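Local coordinates for alpha-L-rhamnosidase (Aspergillus terreus, PDB 6GSZ), which probably hydrolyses terminal non-reducing alpha-L-rhamnose residues in alpha-L-rhamnosides, at residues T123-H129 with R220-T226; G174-Y178 with G207-G211; G827-V833 with E862-V868. All coordinates share one frame; numbering follows the deposited sequence. Where two conformers were deposited one is given.

Contacts 1 and 2 lie close together and touch, contact 2 being nested within the chain loop that contact 1 closes; backbone pairs Asn-221 with Ser-210 and Tyr-223 with Tyr-209 join them. Contact 3 is remote, its centre about 65 Å from that of contact 1, on the opposite side of the chain's centre. Contact 1 joins surface loops, and its chemistry is polar: histidine, asparagine, threonine, waters and a sugar. Contact 2 is buried, with stacked indoles, two obliquely packed tyrosines and a bridging water. Contact 3 alone pairs two strands; one face of its sheet is largely apolar and packs against the second sheet, while the other carries histidines and charges.

Contact 1: residues T123-H129 with R220-T226. With MAN (alpha-D-mannopyranose), chain B.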
# COMPACT_ATOMS: atom_id res chain seq x y z
N THR A 123 31.13 12.97 5.98
CA THR A 123 29.80 12.66 6.51
C THR A 123 29.77 13.01 8.01
O THR A 123 30.77 12.96 8.75
CB THR A 123 29.43 11.21 6.24
OG1 THR A 123 28.01 11.13 6.33
CG2 THR A 123 30.08 10.23 7.19
N GLU A 124 28.58 13.35 8.49
CA GLU A 124 28.39 13.66 9.87
C GLU A 124 28.51 12.38 10.71
O GLU A 124 28.06 11.28 10.30
CB GLU A 124 27.01 14.26 10.11
CG GLU A 124 26.76 15.58 9.39
CD GLU A 124 26.23 15.53 7.96
OE1 GLU A 124 26.30 14.43 7.32
OE2 GLU A 124 25.71 16.61 7.51
N VAL A 125 29.01 12.56 11.93
CA VAL A 125 29.18 11.50 12.92
C VAL A 125 28.11 11.67 14.00
O VAL A 125 27.90 12.74 14.58
CB VAL A 125 30.58 11.54 13.55
CG1 VAL A 125 30.72 10.49 14.65
CG2 VAL A 125 31.65 11.33 12.47
N ASP A 126 27.34 10.59 14.20
CA ASP A 126 26.33 10.49 15.29
C ASP A 126 25.33 11.63 15.13
O ASP A 126 24.91 12.24 16.10
CB ASP A 126 27.02 10.48 16.66
CG ASP A 126 27.86 9.23 16.94
OD1 ASP A 126 27.45 8.12 16.48
OD2 ASP A 126 28.91 9.35 17.62
N ALA A 127 24.93 11.91 13.88
CA ALA A 127 24.02 13.05 13.62
C ALA A 127 23.34 12.90 12.27
O ALA A 127 23.84 12.20 11.38
CB ALA A 127 24.75 14.39 13.73
N THR A 128 22.25 13.66 12.09
CA THR A 128 21.55 13.66 10.84
C THR A 128 22.43 14.19 9.71
O THR A 128 23.35 14.98 9.92
CB THR A 128 20.23 14.44 10.97
OG1 THR A 128 19.43 14.22 9.83
CG2 THR A 128 20.39 15.94 11.10
N HIS A 129 22.16 13.76 8.49
CA HIS A 129 22.95 14.10 7.33
C HIS A 129 22.31 15.25 6.56
O HIS A 129 21.21 15.15 6.02
CB HIS A 129 23.14 12.89 6.42
CG HIS A 129 23.83 11.77 7.09
ND1 HIS A 129 25.11 11.91 7.60
CD2 HIS A 129 23.43 10.54 7.45
CE1 HIS A 129 25.49 10.79 8.17
NE2 HIS A 129 24.46 9.91 8.07
N ARG A 220 20.26 5.43 13.55
CA ARG A 220 20.57 6.00 12.27
C ARG A 220 21.67 5.19 11.58
O ARG A 220 22.25 4.25 12.16
CB ARG A 220 20.89 7.49 12.34
CG ARG A 220 22.16 7.80 13.10
CD ARG A 220 22.58 9.28 13.02
NE ARG A 220 21.77 10.13 13.90
CZ ARG A 220 20.66 10.77 13.56
NH1 ARG A 220 20.25 10.81 12.29
NH2 ARG A 220 19.93 11.34 14.48
N ASN A 221 21.95 5.56 10.32
CA ASN A 221 23.02 4.91 9.54
C ASN A 221 22.82 3.40 9.45
O ASN A 221 23.78 2.62 9.52
CB ASN A 221 24.41 5.26 10.11
CG ASN A 221 24.65 6.75 10.08
OD1 ASN A 221 24.32 7.39 9.09
ND2 ASN A 221 25.26 7.28 11.15
N ILE A 222 21.55 2.99 9.23
CA ILE A 222 21.24 1.56 9.31
C ILE A 222 21.88 0.80 8.13
O ILE A 222 22.44 -0.31 8.30
CB ILE A 222 19.71 1.34 9.37
CG1 ILE A 222 19.17 1.88 10.70
CG2 ILE A 222 19.36 -0.13 9.22
CD1 ILE A 222 17.65 1.95 10.79
N TYR A 223 21.76 1.37 6.93
CA TYR A 223 22.21 0.71 5.70
C TYR A 223 23.59 1.21 5.24
O TYR A 223 24.31 0.52 4.51
CB TYR A 223 21.19 0.88 4.58
CG TYR A 223 19.88 0.24 4.92
CD1 TYR A 223 19.66 -1.11 4.65
CD2 TYR A 223 18.86 0.95 5.53
CE1 TYR A 223 18.45 -1.71 4.95
CE2 TYR A 223 17.65 0.34 5.85
CZ TYR A 223 17.44 -0.99 5.56
OH TYR A 223 16.21 -1.56 5.82
N GLY A 224 23.98 2.39 5.72
CA GLY A 224 25.23 3.08 5.39
C GLY A 224 25.21 4.38 6.14
O GLY A 224 24.23 4.77 6.72
N ASP A 225 26.36 5.08 6.11
CA ASP A 225 26.48 6.32 6.89
C ASP A 225 26.78 7.51 5.99
O ASP A 225 27.09 8.59 6.54
CB ASP A 225 27.56 6.20 7.97
CG ASP A 225 28.98 6.05 7.49
OD1 ASP A 225 29.21 6.01 6.27
OD2 ASP A 225 29.85 6.09 8.37
N THR A 226 26.74 7.35 4.67
CA THR A 226 27.19 8.37 3.72
C THR A 226 26.16 8.53 2.58
O THR A 226 25.72 7.54 1.99
CB THR A 226 28.58 8.04 3.18
OG1 THR A 226 29.49 7.94 4.28
CG2 THR A 226 29.09 9.12 2.24
C1 MAN B . 25.85 0.59 15.58
C2 MAN B . 24.97 1.60 16.31
C3 MAN B . 23.58 1.66 15.67
C4 MAN B . 23.72 1.89 14.15
C5 MAN B . 24.61 0.80 13.54
C6 MAN B . 24.66 0.98 12.02
O2 MAN B . 25.58 2.88 16.28
O3 MAN B . 22.84 2.67 16.32
O4 MAN B . 22.49 1.78 13.44
O5 MAN B . 25.90 0.85 14.17
O6 MAN B . 25.32 2.22 11.86
O HOH W 1 25.70 10.19 11.40
O HOH W 2 28.97 8.53 10.47
O HOH W 3 17.78 11.48 11.17
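Two surface loops of what is probably a galactose-binding-like beta-sandwich meet through His-129 and Asn-221, one loop leading into strand 132-140 and the other into strand 228-237. His-129 NE2 donates to Asn-221 OD1 at 2.7 Å, nearly straight at 173°, in the ring plane and on a lone pair of the amide oxygen. Ring and amide are turned 43° against each other. Histidine suits the place because its second nitrogen is used too: ND1 donates a hydrogen bond to Glu-124 OE1 (2.8 Å) from above the carboxylate plane, which fixes the ring's rotation. Glu-124 is itself held by a salt bridge to Arg-121. Thr-123 OG1 donates to Asp-225 O at 2.7 Å. Arg-220 bends at chi3 (77°) and lays one guanidinium face over the 127-128 peptide, with Ala-127 C 3.4 Å above its plane. A buttressing water accepts from Asn-221 ND2 (3.0 Å) and Ala-127 N while donating to Glu-124 O. Asparagine also tolerates the left-handed backbone here, from which Asn-221 O accepts a hydrogen bond from mannose O6 (2.8 Å), as Arg-220 O does from O4 (2.8 Å). The polar bonding thus joins loops that enter the two different sheets of the probable sandwich.

Contact 2: residues G174-Y178 with G207-G211; sequences GWQSY and GWYSG
Trp-175 and Trp-208 stack in the buried part of the N-terminal rhamnosidase domain, where the loop 174-178 meets the short helical turn that follows strand 196-205. The domain is probably a galactose-binding-like beta-sandwich, and the loop also reaches the helical glycosidase domain, since Ser-177 bonds to Asp-497 and Glu-501.

The aromatic contacts dominate. Trp-175 CG lies opposite the backbone N (chi1 -168°), which carries the indole across Trp-208. Its six-membered ring lies over the five-membered ring of Trp-208 as an offset stack, centroids 4.2 Å apart and planes at 14°, with Trp-175 CE3 only 3.2 Å from Trp-208 CD1. The offset lets each methylene serve as a CH-pi donor to the other indole: Trp-208 CB stands 3.7 Å from the centroid of the five-membered ring of Trp-175, and Trp-175 CB returns the contact. Tryptophan suits both places because its broad faces exclude water, while Trp-175 NE1 is still satisfied by Tyr-223 OH. Beside this pair, Tyr-209 brings CD2 over one face of Tyr-178, 3.5 Å from Tyr-178 CD2, the rings inclined at 52°. The opposite face of Tyr-178 meets Gln-176 O, 3.3 Å above its plane.

Glycines allow the backbone shapes: Gly-174 and Gly-207 both have positive phi, and Trp-208 CZ3 packs against Gly-174 C.

One chain of hydrogen bonds, through a water, links the two segments. Tyr-209 N donates to the water at 3.1 Å, this water donates to Tyr-178 OH at 2.8 Å, and Tyr-178 OH donates to Gly-174 O at 2.6 Å.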
# COMPACT_ATOMS: atom_id res chain seq x y z
N GLY A 174 12.26 5.14 -2.49
CA GLY A 174 11.39 4.45 -1.55
C GLY A 174 12.21 3.55 -0.63
O GLY A 174 13.46 3.63 -0.63
N TRP A 175 11.53 2.75 0.18
CA TRP A 175 12.15 1.93 1.19
C TRP A 175 12.11 0.44 0.82
O TRP A 175 11.04 -0.19 0.92
CB TRP A 175 11.52 2.16 2.57
CG TRP A 175 12.31 1.54 3.68
CD1 TRP A 175 13.54 0.96 3.61
CD2 TRP A 175 11.92 1.47 5.06
NE1 TRP A 175 13.96 0.55 4.85
CE2 TRP A 175 12.98 0.84 5.76
CE3 TRP A 175 10.79 1.88 5.77
CZ2 TRP A 175 12.95 0.65 7.13
CZ3 TRP A 175 10.73 1.66 7.12
CH2 TRP A 175 11.82 1.08 7.80
N GLN A 176 13.24 -0.09 0.35
CA GLN A 176 13.43 -1.53 0.11
C GLN A 176 14.31 -2.08 1.25
O GLN A 176 15.00 -1.31 1.93
CB GLN A 176 14.05 -1.80 -1.27
CG GLN A 176 13.17 -1.31 -2.42
CD GLN A 176 13.40 0.14 -2.80
OE1 GLN A 176 14.56 0.56 -3.01
NE2 GLN A 176 12.35 0.95 -2.94
N SER A 177 14.41 -3.40 1.33
CA SER A 177 15.40 -4.08 2.13
C SER A 177 16.69 -3.96 1.31
O SER A 177 17.12 -4.89 0.64
CB SER A 177 15.01 -5.52 2.40
OG SER A 177 13.85 -5.58 3.22
N TYR A 178 17.35 -2.79 1.46
CA TYR A 178 18.36 -2.34 0.48
C TYR A 178 19.55 -3.29 0.38
O TYR A 178 20.18 -3.33 -0.69
CB TYR A 178 18.91 -0.97 0.85
CG TYR A 178 17.90 0.13 0.93
CD1 TYR A 178 17.23 0.59 -0.20
CD2 TYR A 178 17.63 0.77 2.13
CE1 TYR A 178 16.38 1.68 -0.13
CE2 TYR A 178 16.78 1.85 2.22
CZ TYR A 178 16.13 2.31 1.09
OH TYR A 178 15.30 3.41 1.20
N GLY A 207 16.83 9.90 3.94
CA GLY A 207 15.74 8.95 3.91
C GLY A 207 15.86 7.88 4.98
O GLY A 207 16.17 8.13 6.15
N TRP A 208 15.42 6.69 4.59
CA TRP A 208 15.51 5.49 5.38
C TRP A 208 16.91 4.87 5.37
O TRP A 208 17.27 4.11 6.27
CB TRP A 208 14.49 4.45 4.85
CG TRP A 208 13.05 4.88 4.91
CD1 TRP A 208 12.21 4.75 5.98
CD2 TRP A 208 12.28 5.49 3.87
NE1 TRP A 208 10.95 5.20 5.66
CE2 TRP A 208 10.96 5.63 4.36
CE3 TRP A 208 12.53 5.85 2.54
CZ2 TRP A 208 9.94 6.17 3.59
CZ3 TRP A 208 11.51 6.35 1.77
CH2 TRP A 208 10.22 6.49 2.28
N TYR A 209 17.67 5.12 4.28
CA TYR A 209 18.98 4.46 4.09
C TYR A 209 19.94 4.78 5.26
O TYR A 209 20.61 3.90 5.80
CB TYR A 209 19.57 4.88 2.73
CG TYR A 209 20.66 3.95 2.24
CD1 TYR A 209 21.99 4.13 2.62
CD2 TYR A 209 20.35 2.87 1.44
CE1 TYR A 209 22.97 3.24 2.21
CE2 TYR A 209 21.32 2.01 0.99
CZ TYR A 209 22.63 2.19 1.37
OH TYR A 209 23.58 1.30 0.98
N SER A 210 19.98 6.05 5.64
CA SER A 210 20.85 6.51 6.73
C SER A 210 20.14 7.34 7.80
O SER A 210 20.82 7.72 8.77
CB SER A 210 22.10 7.21 6.23
OG SER A 210 21.76 8.36 5.49
N GLY A 211 18.86 7.69 7.66
CA GLY A 211 18.18 8.45 8.65
C GLY A 211 17.88 7.70 9.93
O GLY A 211 18.04 6.49 10.04
O HOH W 4 16.23 5.98 1.72

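Contact 3: residues G827-V833 with E862-V868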
# COMPACT_ATOMS: atom_id res chain seq x y z
N GLY A 827 -43.04 -8.46 3.38
CA GLY A 827 -41.76 -7.85 3.74
C GLY A 827 -41.49 -6.62 2.88
O GLY A 827 -42.39 -5.82 2.65
N PHE A 828 -40.26 -6.50 2.40
CA PHE A 828 -39.84 -5.38 1.57
C PHE A 828 -39.67 -5.86 0.11
O PHE A 828 -39.53 -7.05 -0.15
CB PHE A 828 -38.55 -4.77 2.14
CG PHE A 828 -38.73 -3.74 3.23
CD1 PHE A 828 -38.93 -2.40 2.92
CD2 PHE A 828 -38.69 -4.10 4.57
CE1 PHE A 828 -39.09 -1.45 3.93
CE2 PHE A 828 -38.85 -3.15 5.58
CZ PHE A 828 -39.05 -1.83 5.25
N ASP A 829 -39.71 -4.90 -0.82
CA ASP A 829 -39.33 -5.10 -2.17
C ASP A 829 -37.84 -4.74 -2.30
O ASP A 829 -37.44 -3.67 -1.83
CB ASP A 829 -40.15 -4.22 -3.12
CG ASP A 829 -41.59 -4.63 -3.20
OD1 ASP A 829 -41.87 -5.78 -2.79
OD2 ASP A 829 -42.36 -3.76 -3.64
N PHE A 830 -37.07 -5.64 -2.92
CA PHE A 830 -35.63 -5.48 -3.09
C PHE A 830 -35.35 -5.29 -4.59
O PHE A 830 -35.84 -6.05 -5.41
CB PHE A 830 -34.90 -6.72 -2.55
CG PHE A 830 -33.42 -6.75 -2.81
CD1 PHE A 830 -32.55 -6.01 -2.02
CD2 PHE A 830 -32.89 -7.49 -3.85
CE1 PHE A 830 -31.18 -6.04 -2.24
CE2 PHE A 830 -31.52 -7.53 -4.05
CZ PHE A 830 -30.67 -6.79 -3.26
N HIS A 831 -34.54 -4.31 -4.90
CA HIS A 831 -34.19 -3.98 -6.28
C HIS A 831 -32.67 -3.98 -6.39
O HIS A 831 -32.02 -3.35 -5.55
CB HIS A 831 -34.74 -2.61 -6.66
CG HIS A 831 -36.17 -2.44 -6.27
ND1 HIS A 831 -37.23 -2.91 -7.04
CD2 HIS A 831 -36.71 -1.88 -5.17
CE1 HIS A 831 -38.37 -2.60 -6.43
NE2 HIS A 831 -38.07 -2.00 -5.27
N LEU A 832 -32.14 -4.63 -7.43
CA LEU A 832 -30.69 -4.70 -7.63
C LEU A 832 -30.36 -4.52 -9.10
O LEU A 832 -30.91 -5.20 -9.98
CB LEU A 832 -30.21 -6.08 -7.15
CG LEU A 832 -28.78 -6.47 -7.50
CD1 LEU A 832 -27.77 -5.59 -6.77
CD2 LEU A 832 -28.47 -7.94 -7.19
N VAL A 833 -29.38 -3.66 -9.37
CA VAL A 833 -28.72 -3.56 -10.65
C VAL A 833 -27.29 -4.04 -10.47
O VAL A 833 -26.54 -3.47 -9.67
CB VAL A 833 -28.76 -2.12 -11.18
CG1 VAL A 833 -28.02 -1.99 -12.51
CG2 VAL A 833 -30.20 -1.64 -11.33
N GLU A 862 -30.82 -6.48 -14.03
CA GLU A 862 -31.74 -5.84 -13.09
C GLU A 862 -32.61 -6.93 -12.47
O GLU A 862 -33.19 -7.76 -13.22
CB GLU A 862 -32.60 -4.81 -13.82
CG GLU A 862 -33.29 -3.86 -12.89
CD GLU A 862 -33.87 -2.67 -13.62
OE1 GLU A 862 -33.07 -1.92 -14.24
OE2 GLU A 862 -35.06 -2.51 -13.53
N TYR A 863 -32.72 -6.91 -11.14
CA TYR A 863 -33.53 -7.88 -10.40
C TYR A 863 -34.52 -7.15 -9.49
O TYR A 863 -34.15 -6.25 -8.75
CB TYR A 863 -32.64 -8.82 -9.57
CG TYR A 863 -31.60 -9.57 -10.37
CD1 TYR A 863 -30.35 -9.04 -10.62
CD2 TYR A 863 -31.90 -10.82 -10.89
CE1 TYR A 863 -29.42 -9.75 -11.37
CE2 TYR A 863 -30.98 -11.53 -11.64
CZ TYR A 863 -29.73 -10.99 -11.87
OH TYR A 863 -28.83 -11.68 -12.62
N HIS A 864 -35.79 -7.57 -9.55
CA HIS A 864 -36.80 -7.00 -8.69
C HIS A 864 -37.41 -8.14 -7.91
O HIS A 864 -38.03 -9.01 -8.52
CB HIS A 864 -37.84 -6.20 -9.48
CG HIS A 864 -37.25 -5.04 -10.20
ND1 HIS A 864 -37.02 -3.82 -9.57
CD2 HIS A 864 -36.73 -4.93 -11.43
CE1 HIS A 864 -36.42 -3.01 -10.43
NE2 HIS A 864 -36.24 -3.67 -11.58
N VAL A 865 -37.18 -8.17 -6.60
CA VAL A 865 -37.64 -9.24 -5.75
C VAL A 865 -38.71 -8.68 -4.83
O VAL A 865 -38.43 -7.87 -3.95
CB VAL A 865 -36.53 -9.94 -4.93
CG1 VAL A 865 -37.09 -11.19 -4.27
CG2 VAL A 865 -35.34 -10.27 -5.81
N ARG A 866 -39.94 -9.15 -5.03
CA ARG A 866 -41.08 -8.62 -4.32
C ARG A 866 -41.26 -9.45 -3.05
O ARG A 866 -41.07 -10.65 -3.07
CB ARG A 866 -42.37 -8.69 -5.16
CG ARG A 866 -42.44 -7.70 -6.32
CD ARG A 866 -42.78 -6.27 -5.95
NE ARG A 866 -43.03 -5.49 -7.16
CZ ARG A 866 -43.70 -4.34 -7.21
NH1 ARG A 866 -44.06 -3.73 -6.08
NH2 ARG A 866 -44.00 -3.81 -8.38
N CYS A 867 -41.60 -8.78 -1.95
CA CYS A 867 -42.02 -9.44 -0.69
C CYS A 867 -40.92 -10.37 -0.16
O CYS A 867 -41.15 -11.56 0.13
CB CYS A 867 -43.33 -10.20 -0.87
SG CYS A 867 -44.67 -9.20 -1.58
N VAL A 868 -39.71 -9.82 -0.03
CA VAL A 868 -38.56 -10.53 0.54
C VAL A 868 -38.74 -10.63 2.05
O VAL A 868 -38.95 -9.61 2.69
CB VAL A 868 -37.23 -9.81 0.27
CG1 VAL A 868 -36.07 -10.50 1.00
CG2 VAL A 868 -36.92 -9.71 -1.20
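Strands 828-833 and 862-866 run antiparallel, their axes 4.7 Å apart at closest and at 173°, with Phe-830 facing Val-865 and Leu-832 facing Tyr-863 as hydrogen-bonded pairs. Near Phe-828 the register slips by one residue in a G1 beta bulge, where Cys-867 and Val-868 both face Phe-828 and Val-868 N donates to Phe-828 O at 2.8 Å. Asp-829 completes the bulge: its OD1 accepts from Cys-867 N (3.1 Å). In the conformer given, Arg-866 bends at chi2 (-78°) and brings NH1 above the carboxylate plane, 3.0 Å from Asp-829 OD2, a tentative salt bridge. Cys-867 SG is linked covalently to a dithiol that probably came from the crystallisation liquor.

Strand 859-868 is an outermost strand of the five-stranded antiparallel sheet in the C-terminal beta-sandwich. One face packs on the second sheet and is largely apolar: Phe-830 and Leu-832, both buried, with Tyr-863, Val-865 and Val-868. Phe-830 CD2 meets Val-865 CG2 at 4.2 Å, its CB touches Val-868 CG2, and Leu-832 CD2 lies alongside Tyr-863 CD1, both residues also touching Val-844.

On the other face His-831 ND1 and His-864 ND1 share a hydrogen bond of 2.7 Å, rim to rim with planes at 62°. Histidine suits both places: one ND1 can donate while the other accepts, and the second nitrogen bonds elsewhere. His-831 NE2 bonds to Asp-819 OD1, and His-864 NE2 donates in its ring plane to Glu-862 OE2 at 2.6 Å.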